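Long-range contacts in immunomodulatory active chitinase (Trichuris suis, PDB 6G9E), which probably hydrolyses chitin as a family 18 glycosidase that also carries a chitin-binding domain: residues D213-M218 against K266-G271; R239-S244 against D327-T332; L272-R277 against A365-L370. All coordinates share one frame; numbering follows the deposited sequence.

Interaction 1: D213-M218 against K266-G271; sequences DFVNLM and KQIIIG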
loop_
_atom_site.group_PDB
_atom_site.type_symbol
_atom_site.label_atom_id
_atom_site.label_comp_id
_atom_site.label_asym_id
_atom_site.label_seq_id
_atom_site.Cartn_x
_atom_site.Cartn_y
_atom_site.Cartn_z
ATOM N N ASP A 213 1.324 5.422 -15.482
ATOM C CA ASP A 213 -0.122 5.607 -15.537
ATOM C C ASP A 213 -0.604 6.383 -14.324
ATOM O O ASP A 213 -1.197 7.461 -14.451
ATOM C CB ASP A 213 -0.833 4.262 -15.631
ATOM C CG ASP A 213 -0.680 3.626 -16.985
ATOM O OD1 ASP A 213 -0.509 4.378 -17.972
ATOM O OD2 ASP A 213 -0.723 2.376 -17.060
ATOM N N PHE A 214 -0.363 5.836 -13.136
ATOM C CA PHE A 214 -0.470 6.606 -11.908
ATOM C C PHE A 214 0.514 6.055 -10.875
ATOM O O PHE A 214 1.097 4.976 -11.036
ATOM C CB PHE A 214 -1.908 6.621 -11.378
ATOM C CG PHE A 214 -2.573 5.272 -11.345
ATOM C CD1 PHE A 214 -2.362 4.407 -10.288
ATOM C CD2 PHE A 214 -3.445 4.890 -12.344
ATOM C CE1 PHE A 214 -2.984 3.164 -10.239
ATOM C CE2 PHE A 214 -4.078 3.638 -12.296
ATOM C CZ PHE A 214 -3.843 2.781 -11.240
ATOM N N VAL A 215 0.715 6.841 -9.819
ATOM C CA VAL A 215 1.528 6.460 -8.670
ATOM C C VAL A 215 0.607 6.111 -7.505
ATOM O O VAL A 215 -0.426 6.756 -7.303
ATOM C CB VAL A 215 2.481 7.601 -8.286
ATOM C CG1 VAL A 215 3.369 7.925 -9.419
ATOM C CG2 VAL A 215 1.691 8.846 -7.917
ATOM N N ASN A 216 0.968 5.077 -6.752
ATOM C CA ASN A 216 0.309 4.765 -5.483
ATOM C C ASN A 216 1.086 5.411 -4.335
ATOM O O ASN A 216 2.179 4.951 -3.978
ATOM C CB ASN A 216 0.220 3.258 -5.297
ATOM C CG ASN A 216 -0.868 2.657 -6.118
ATOM O OD1 ASN A 216 -1.711 3.385 -6.660
ATOM N ND2 ASN A 216 -0.873 1.320 -6.231
ATOM N N LEU A 217 0.528 6.474 -3.755
ATOM C CA LEU A 217 1.221 7.243 -2.716
ATOM C C LEU A 217 1.180 6.470 -1.405
ATOM O O LEU A 217 0.108 6.246 -0.839
ATOM C CB LEU A 217 0.584 8.619 -2.560
ATOM C CG LEU A 217 1.163 9.519 -1.480
ATOM C CD1 LEU A 217 2.655 9.679 -1.701
ATOM C CD2 LEU A 217 0.450 10.877 -1.451
ATOM N N MET A 218 2.346 6.045 -0.922
ATOM C CA MET A 218 2.425 5.283 0.326
ATOM C C MET A 218 2.452 6.224 1.534
ATOM O O MET A 218 3.375 6.228 2.348
ATOM C CB MET A 218 3.641 4.371 0.305
ATOM C CG MET A 218 3.680 3.476 -0.907
ATOM S SD MET A 218 4.838 2.100 -0.803
ATOM C CE MET A 218 6.295 2.922 -0.220
ATOM N N LYS A 266 -4.654 13.848 -10.615
ATOM C CA LYS A 266 -5.383 12.660 -10.990
ATOM C C LYS A 266 -4.570 11.417 -11.128
ATOM O O LYS A 266 -5.090 10.347 -11.159
ATOM C CB LYS A 266 -6.399 12.884 -12.075
ATOM C CG LYS A 266 -7.668 13.464 -11.476
ATOM C CD LYS A 266 -8.860 12.582 -11.691
ATOM C CE LYS A 266 -9.641 12.328 -10.442
ATOM N NZ LYS A 266 -10.466 13.505 -10.216
ATOM N N GLN A 267 -3.271 11.601 -11.171
ATOM C CA GLN A 267 -2.322 10.497 -11.164
ATOM C C GLN A 267 -1.748 10.197 -9.774
ATOM O O GLN A 267 -1.003 9.223 -9.635
ATOM C CB GLN A 267 -1.187 10.783 -12.154
ATOM C CG GLN A 267 -1.610 10.823 -13.628
ATOM C CD GLN A 267 -0.458 11.185 -14.560
ATOM O OE1 GLN A 267 -0.283 12.343 -14.966
ATOM N NE2 GLN A 267 0.339 10.191 -14.897
ATOM N N ILE A 268 -2.080 10.991 -8.750
ATOM C CA ILE A 268 -1.782 10.660 -7.354
ATOM C C ILE A 268 -2.939 9.838 -6.775
ATOM O O ILE A 268 -4.087 10.294 -6.754
ATOM C CB ILE A 268 -1.542 11.931 -6.521
ATOM C CG1 ILE A 268 -0.379 12.745 -7.098
ATOM C CG2 ILE A 268 -1.314 11.573 -5.072
ATOM C CD1 ILE A 268 -0.503 14.231 -6.950
ATOM N N ILE A 269 -2.639 8.635 -6.288
ATOM C CA ILE A 269 -3.618 7.740 -5.667
ATOM C C ILE A 269 -3.263 7.574 -4.200
ATOM O O ILE A 269 -2.159 7.117 -3.877
ATOM C CB ILE A 269 -3.652 6.355 -6.335
ATOM C CG1 ILE A 269 -3.803 6.473 -7.858
ATOM C CG2 ILE A 269 -4.741 5.479 -5.683
ATOM C CD1 ILE A 269 -4.974 7.316 -8.292
ATOM N N ILE A 270 -4.228 7.860 -3.325
ATOM C CA ILE A 270 -4.007 7.992 -1.883
ATOM C C ILE A 270 -4.018 6.622 -1.201
ATOM O O ILE A 270 -4.987 5.859 -1.312
ATOM C CB ILE A 270 -5.081 8.906 -1.278
ATOM C CG1 ILE A 270 -4.950 10.339 -1.814
ATOM C CG2 ILE A 270 -5.058 8.847 0.244
ATOM C CD1 ILE A 270 -3.574 10.920 -1.741
ATOM N N GLY A 271 -2.966 6.327 -0.441
ATOM C CA GLY A 271 -2.880 5.044 0.246
ATOM C C GLY A 271 -3.675 5.002 1.544
ATOM O O GLY A 271 -3.556 5.895 2.392
#

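Interaction 2: R239-S244 against D327-T332; sequences RKEDSS and DDESKT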
loop_
_atom_site.group_PDB
_atom_site.type_symbol
_atom_site.label_atom_id
_atom_site.label_comp_id
_atom_site.label_asym_id
_atom_site.label_seq_id
_atom_site.Cartn_x
_atom_site.Cartn_y
_atom_site.Cartn_z
ATOM N N ARG A 239 -0.539 17.904 12.906
ATOM C CA ARG A 239 -0.981 18.290 14.236
ATOM C C ARG A 239 -0.103 19.416 14.762
ATOM O O ARG A 239 1.097 19.463 14.477
ATOM C CB ARG A 239 -0.944 17.095 15.199
ATOM C CG ARG A 239 -1.820 15.924 14.745
ATOM C CD ARG A 239 -1.722 14.722 15.689
ATOM N NE ARG A 239 -2.304 15.037 16.979
ATOM C CZ ARG A 239 -1.605 15.140 18.098
ATOM N NH1 ARG A 239 -0.294 14.937 18.078
ATOM N NH2 ARG A 239 -2.221 15.447 19.228
ATOM N N LYS A 240 -0.715 20.322 15.542
ATOM C CA LYS A 240 0.017 21.462 16.098
ATOM C C LYS A 240 1.264 21.016 16.848
ATOM O O LYS A 240 2.314 21.659 16.749
ATOM C CB LYS A 240 -0.889 22.285 17.022
ATOM C CG LYS A 240 -1.971 23.070 16.306
ATOM C CD LYS A 240 -2.817 23.906 17.263
ATOM C CE LYS A 240 -2.269 25.335 17.415
ATOM N NZ LYS A 240 -3.259 26.398 17.034
ATOM N N GLU A 241 1.173 19.902 17.584
ATOM C CA GLU A 241 2.293 19.374 18.359
ATOM C C GLU A 241 3.353 18.656 17.525
ATOM O O GLU A 241 4.396 18.289 18.078
ATOM C CB GLU A 241 1.793 18.409 19.437
ATOM C CG GLU A 241 0.856 19.028 20.447
ATOM C CD GLU A 241 -0.131 18.025 21.002
ATOM O OE1 GLU A 241 0.064 17.551 22.143
ATOM O OE2 GLU A 241 -1.101 17.703 20.280
ATOM N N ASP A 242 3.128 18.424 16.231
ATOM C CA ASP A 242 4.183 17.844 15.411
ATOM C C ASP A 242 5.410 18.751 15.421
ATOM O O ASP A 242 5.290 19.980 15.503
ATOM C CB ASP A 242 3.676 17.622 13.988
ATOM C CG ASP A 242 2.730 16.450 13.899
ATOM O OD1 ASP A 242 2.923 15.520 14.697
ATOM O OD2 ASP A 242 1.801 16.448 13.055
ATOM N N SER A 243 6.604 18.145 15.405
ATOM C CA SER A 243 7.825 18.938 15.315
ATOM C C SER A 243 8.069 19.327 13.854
ATOM O O SER A 243 7.337 18.920 12.946
ATOM C CB SER A 243 9.009 18.177 15.906
ATOM O OG SER A 243 9.006 16.822 15.486
ATOM N N SER A 244 9.118 20.125 13.617
ATOM C CA SER A 244 9.301 20.713 12.294
ATOM C C SER A 244 9.577 19.649 11.222
ATOM O O SER A 244 9.053 19.736 10.108
ATOM C CB SER A 244 10.413 21.758 12.338
ATOM O OG SER A 244 11.660 21.168 12.646
ATOM N N ASP A 327 -8.728 11.394 17.445
ATOM C CA ASP A 327 -7.881 12.587 17.389
ATOM C C ASP A 327 -8.365 13.442 16.224
ATOM O O ASP A 327 -8.059 13.141 15.068
ATOM C CB ASP A 327 -6.412 12.222 17.235
ATOM C CG ASP A 327 -5.530 13.440 17.033
ATOM O OD1 ASP A 327 -5.288 13.823 15.870
ATOM O OD2 ASP A 327 -5.083 14.026 18.041
ATOM N N ASP A 328 -9.117 14.509 16.517
ATOM C CA ASP A 328 -9.792 15.224 15.436
ATOM C C ASP A 328 -8.811 15.996 14.560
ATOM O O ASP A 328 -9.024 16.104 13.343
ATOM C CB ASP A 328 -10.869 16.158 15.988
ATOM C CG ASP A 328 -12.027 16.344 15.014
ATOM O OD1 ASP A 328 -11.909 17.168 14.084
ATOM O OD2 ASP A 328 -13.051 15.647 15.160
ATOM N N GLU A 329 -7.735 16.521 15.149
ATOM C CA GLU A 329 -6.718 17.211 14.365
ATOM C C GLU A 329 -6.250 16.359 13.189
ATOM O O GLU A 329 -6.298 16.794 12.030
ATOM C CB GLU A 329 -5.535 17.557 15.259
ATOM C CG GLU A 329 -5.361 19.016 15.527
ATOM C CD GLU A 329 -3.952 19.348 15.923
ATOM O OE1 GLU A 329 -3.444 18.744 16.901
ATOM O OE2 GLU A 329 -3.353 20.210 15.248
ATOM N N SER A 330 -5.788 15.137 13.474
ATOM C CA SER A 330 -5.289 14.217 12.461
ATOM C C SER A 330 -6.371 13.324 11.872
ATOM O O SER A 330 -6.097 12.613 10.895
ATOM C CB SER A 330 -4.187 13.335 13.048
ATOM O OG SER A 330 -4.749 12.195 13.672
ATOM N N LYS A 331 -7.572 13.324 12.450
ATOM C CA LYS A 331 -8.703 12.570 11.922
ATOM C C LYS A 331 -8.450 11.071 11.942
ATOM O O LYS A 331 -8.945 10.340 11.076
ATOM C CB LYS A 331 -9.064 13.027 10.501
ATOM C CG LYS A 331 -9.589 14.447 10.441
ATOM C CD LYS A 331 -10.868 14.552 11.250
ATOM C CE LYS A 331 -11.408 15.955 11.277
ATOM N NZ LYS A 331 -12.884 15.932 11.111
ATOM N N THR A 332 -7.681 10.594 12.912
ATOM C CA THR A 332 -7.446 9.166 13.066
ATOM C C THR A 332 -7.768 8.755 14.492
ATOM O O THR A 332 -7.799 9.596 15.400
ATOM C CB THR A 332 -5.997 8.759 12.718
ATOM O OG1 THR A 332 -5.058 9.404 13.592
ATOM C CG2 THR A 332 -5.665 9.085 11.252
#

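Interaction 3: L272-R277 against A365-L370; sequences LPTYGR and AFVWTL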
loop_
_atom_site.group_PDB
_atom_site.type_symbol
_atom_site.label_atom_id
_atom_site.label_comp_id
_atom_site.label_asym_id
_atom_site.label_seq_id
_atom_site.Cartn_x
_atom_site.Cartn_y
_atom_site.Cartn_z
ATOM N N LEU A 272 -4.471 3.945 1.707
ATOM C CA LEU A 272 -5.306 3.724 2.878
ATOM C C LEU A 272 -4.810 2.509 3.650
ATOM O O LEU A 272 -4.844 1.386 3.124
ATOM C CB LEU A 272 -6.758 3.528 2.453
ATOM C CG LEU A 272 -7.356 4.702 1.692
ATOM C CD1 LEU A 272 -8.792 4.397 1.343
ATOM C CD2 LEU A 272 -7.247 6.000 2.504
ATOM N N PRO A 273 -4.354 2.669 4.874
ATOM C CA PRO A 273 -3.785 1.530 5.607
ATOM C C PRO A 273 -4.793 0.793 6.476
ATOM O O PRO A 273 -5.330 1.376 7.418
ATOM C CB PRO A 273 -2.712 2.197 6.463
ATOM C CG PRO A 273 -3.275 3.557 6.738
ATOM C CD PRO A 273 -4.176 3.934 5.599
ATOM N N THR A 274 -5.056 -0.481 6.190
ATOM C CA THR A 274 -5.979 -1.284 6.986
ATOM C C THR A 274 -5.293 -1.984 8.156
ATOM O O THR A 274 -5.836 -2.948 8.707
ATOM C CB THR A 274 -6.687 -2.314 6.109
ATOM O OG1 THR A 274 -5.720 -3.003 5.307
ATOM C CG2 THR A 274 -7.680 -1.613 5.214
ATOM N N TYR A 275 -4.115 -1.521 8.534
ATOM C CA TYR A 275 -3.368 -2.015 9.672
ATOM C C TYR A 275 -3.055 -0.835 10.591
ATOM O O TYR A 275 -3.232 0.339 10.238
ATOM C CB TYR A 275 -2.074 -2.700 9.223
ATOM C CG TYR A 275 -1.139 -1.713 8.579
ATOM C CD1 TYR A 275 -1.330 -1.308 7.261
ATOM C CD2 TYR A 275 -0.092 -1.145 9.297
ATOM C CE1 TYR A 275 -0.498 -0.376 6.673
ATOM C CE2 TYR A 275 0.751 -0.205 8.715
ATOM C CZ TYR A 275 0.534 0.173 7.401
ATOM O OH TYR A 275 1.351 1.097 6.812
ATOM N N GLY A 276 -2.587 -1.152 11.795
ATOM C CA GLY A 276 -2.100 -0.140 12.700
ATOM C C GLY A 276 -0.685 -0.463 13.146
ATOM O O GLY A 276 -0.168 -1.564 12.912
ATOM N N ARG A 277 -0.065 0.524 13.788
ATOM C CA ARG A 277 1.192 0.332 14.494
ATOM C C ARG A 277 1.003 0.671 15.967
ATOM O O ARG A 277 0.154 1.496 16.332
ATOM C CB ARG A 277 2.293 1.174 13.885
ATOM C CG ARG A 277 2.496 0.905 12.419
ATOM C CD ARG A 277 3.753 1.571 11.953
ATOM N NE ARG A 277 4.156 1.136 10.622
ATOM C CZ ARG A 277 4.701 -0.041 10.360
ATOM N NH1 ARG A 277 4.888 -0.918 11.333
ATOM N NH2 ARG A 277 5.055 -0.346 9.125
ATOM N N ALA A 365 -8.123 6.260 -4.414
ATOM C CA ALA A 365 -7.575 5.628 -3.235
ATOM C C ALA A 365 -7.100 4.221 -3.574
ATOM O O ALA A 365 -7.555 3.584 -4.534
ATOM C CB ALA A 365 -8.609 5.556 -2.114
ATOM N N PHE A 366 -6.180 3.731 -2.760
ATOM C CA PHE A 366 -5.867 2.319 -2.758
ATOM C C PHE A 366 -5.678 1.883 -1.315
ATOM O O PHE A 366 -5.267 2.667 -0.457
ATOM C CB PHE A 366 -4.618 1.991 -3.610
ATOM C CG PHE A 366 -3.323 2.314 -2.938
ATOM C CD1 PHE A 366 -2.703 1.390 -2.111
ATOM C CD2 PHE A 366 -2.728 3.550 -3.122
ATOM C CE1 PHE A 366 -1.521 1.692 -1.480
ATOM C CE2 PHE A 366 -1.532 3.863 -2.498
ATOM C CZ PHE A 366 -0.927 2.930 -1.680
ATOM N N VAL A 367 -5.952 0.613 -1.072
ATOM C CA VAL A 367 -5.865 0.010 0.244
ATOM C C VAL A 367 -4.673 -0.943 0.323
ATOM O O VAL A 367 -4.394 -1.707 -0.612
ATOM C CB VAL A 367 -7.185 -0.716 0.546
ATOM C CG1 VAL A 367 -6.998 -1.716 1.668
ATOM C CG2 VAL A 367 -8.253 0.312 0.891
ATOM N N TRP A 368 -3.976 -0.897 1.454
ATOM C CA TRP A 368 -2.989 -1.903 1.842
ATOM C C TRP A 368 -3.369 -2.401 3.235
ATOM O O TRP A 368 -3.315 -1.622 4.191
ATOM C CB TRP A 368 -1.582 -1.293 1.844
ATOM C CG TRP A 368 -0.496 -2.229 2.341
ATOM C CD1 TRP A 368 -0.093 -2.411 3.630
ATOM C CD2 TRP A 368 0.330 -3.098 1.541
ATOM N NE1 TRP A 368 0.918 -3.343 3.690
ATOM C CE2 TRP A 368 1.203 -3.775 2.423
ATOM C CE3 TRP A 368 0.403 -3.380 0.171
ATOM C CZ2 TRP A 368 2.136 -4.725 1.975
ATOM C CZ3 TRP A 368 1.331 -4.321 -0.269
ATOM C CH2 TRP A 368 2.189 -4.981 0.630
ATOM N N THR A 369 -3.774 -3.668 3.385
ATOM C CA THR A 369 -4.001 -4.679 2.352
ATOM C C THR A 369 -5.427 -5.232 2.405
ATOM O O THR A 369 -6.224 -4.831 3.245
ATOM C CB THR A 369 -3.107 -5.874 2.534
ATOM O OG1 THR A 369 -3.530 -6.572 3.714
ATOM C CG2 THR A 369 -1.685 -5.447 2.695
ATOM N N LEU A 370 -5.739 -6.185 1.525
ATOM C CA LEU A 370 -7.035 -6.839 1.613
ATOM C C LEU A 370 -7.138 -7.716 2.851
ATOM O O LEU A 370 -8.231 -7.902 3.392
ATOM C CB LEU A 370 -7.294 -7.700 0.377
ATOM C CG LEU A 370 -7.620 -7.010 -0.939
ATOM C CD1 LEU A 370 -7.737 -8.052 -2.045
ATOM C CD2 LEU A 370 -8.900 -6.238 -0.802
#

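Interaction 1: D213-M218 against K266-G271
Phe214, just ahead of strand 215-218, meets Ile269 of the neighbouring parallel strand. Its CG is tucked between the backbone N and the carbonyl carbon (chi1 47°), a turn that brings ring atom CD1 to 3.5 Å from Ile269 CG1, the two side chains crossing obliquely. Tyr64 meets the same phenylalanine ring edge-to-face. Asn216 rises beside Ile269 on the same face of the sheet and points the same way: its OD1 lies 3.6 Å from Ile269 CB, while its ND2 turns to a hydrogen bond with Tyr38 OH. Behind these side chains runs a parallel ladder in which Ile269 is held through both its N and its O, the N by Val215 O at 3.1 Å and the O by Leu217 N at 2.8 Å; Val215 N reaches back to Gln267 O at 2.9 Å. This is the pairing of adjacent staves in the TIM barrel of a family 18 glycosidase, with Asn216 and Ile269 on one face and Val215, Leu217, Ile268 and Ile270 on the other, the one that helix 251-261 covers. There the first torsion of Leu217 (chi1 178°) swings CG away from the backbone N and lets the CD2 branch carry the contact, 4.0 Å from Ile270 CD1 and 4.1 Å from Ile268 CG2, with Leu217 lying alongside both isoleucines. Just ahead of the strands the contact is polar. Gln267, extended beyond CG, sends NE2 to Asp213 O (3.2 Å), approaching from above the carbonyl plane, 57° out of it, and the same amide nitrogen also bonds Ala209 O. Asp213 turns its own carboxylate to Phe188 N of strand 187-193 (OD2) and to Arg185 just before it (OD1, a salt bridge).

Interaction 2: R239-S244 against D327-T332
Arg239 leaves its backbone with CG beside the N (chi1 -59°) and bends at chi3 (67°), which swings NE over to Asp327. NE to Asp327 OD2 is a salt bridge of 3.1 Å with a weak hydrogen bond, the guanidinium and carboxylate planes being steeply inclined. Glu329 comes across the arginine at about a right angle: its OE1 makes only a long, charge-only salt bridge to Arg239 NE (3.9 Å), while OE2 accepts from Lys240 N (2.7 Å) on its syn lone pair. Arg239 NH2 also pairs with Glu241 OE2 at 2.7 Å, completing a four-residue salt-bridge network. Glu241 OE2 and Glu329 OE1 stand 4.2 Å apart, a repulsion the arginine would probably offset. The methylenes of Arg239 rest on Ser330, CD lying 3.9 Å from its CB. Asp327 is held by OD1, which takes Ser330 N and Ser330 OG from opposite faces of the carboxylate. A type I turn, Arg239 to Asp242, thus packs from the loop after strand 215-218 onto the Asx motif and G1 bulge of the hairpin 323-327/332-337, a hairpin consistent with the insertion domain found between the last two barrel strands in many family 18 chitinases.

Interaction 3: L272-R277 against A365-L370
Ala365 opens the contact with its methyl group, CB lying 3.7 Å from Leu272 CD1; both side chains pack against helices 347-360 and 392-398. Phe366 turns its side chain away from Leu272 and contributes its backbone instead, its O accepting from Leu272 N nearly in line with the carbonyl. Val367 returns to the helix-covered face and divides its branches: CG2 reaches Leu272 CB at 3.9 Å, and CG1 meets Thr274 CG2 at 3.6 Å, the threonine crossing it at about a right angle. Trp368 N then bonds Leu272 O (3.0 Å), and Trp368 O receives Thr274 N (2.9 Å). This is the parallel pairing of the last two staves of the TIM barrel, which strand 34-40 closes on the other side of 364-368. A chi1 of 175° extends the Trp368 indole from the opposite face to Tyr275, where the rings meet obliquely, Trp368 CD1 lying 3.7 Å from Tyr275 CE1. Tyr275 also has Trp368 O at its ring edge, and its OH bonds Asp221. A cis peptide follows Trp368; in related chitinases a tryptophan at the end of this strand, joined by such a bond, floors the -1 sugar subsite, and Trp368 probably does the same. Beyond it, Thr369 presents its O to Thr274 OG1 (2.8 Å), which meets it in the carbonyl plane on a lone pair. The Thr274 rotation (chi1 49°) that aims OG1 there also turns CG2 to Val367, while Thr369 sets its own CG2 over the Trp368 ring.

In the fold
Strand 268-281 joins two of the contacts: its first residues serve interaction 1 with strand 215-218, and those that follow serve interaction 3 with strand 364-368, so three successive barrel staves are knitted together. Interaction 1 closes along the chain before interaction 3 opens. Their centres are 14 Å apart, and they touch through a probable hydrogen bond between Ile270 O and Phe366 N and where the Phe366 ring packs on Asn216, Leu217 and Gly271. Interaction 2 lies toward the periphery, its centre 23 Å from that of interaction 1 and 20 Å from that of interaction 3, touching neither. Its segments alternate in sequence with those of both others, so excursions from the barrel meet outside it.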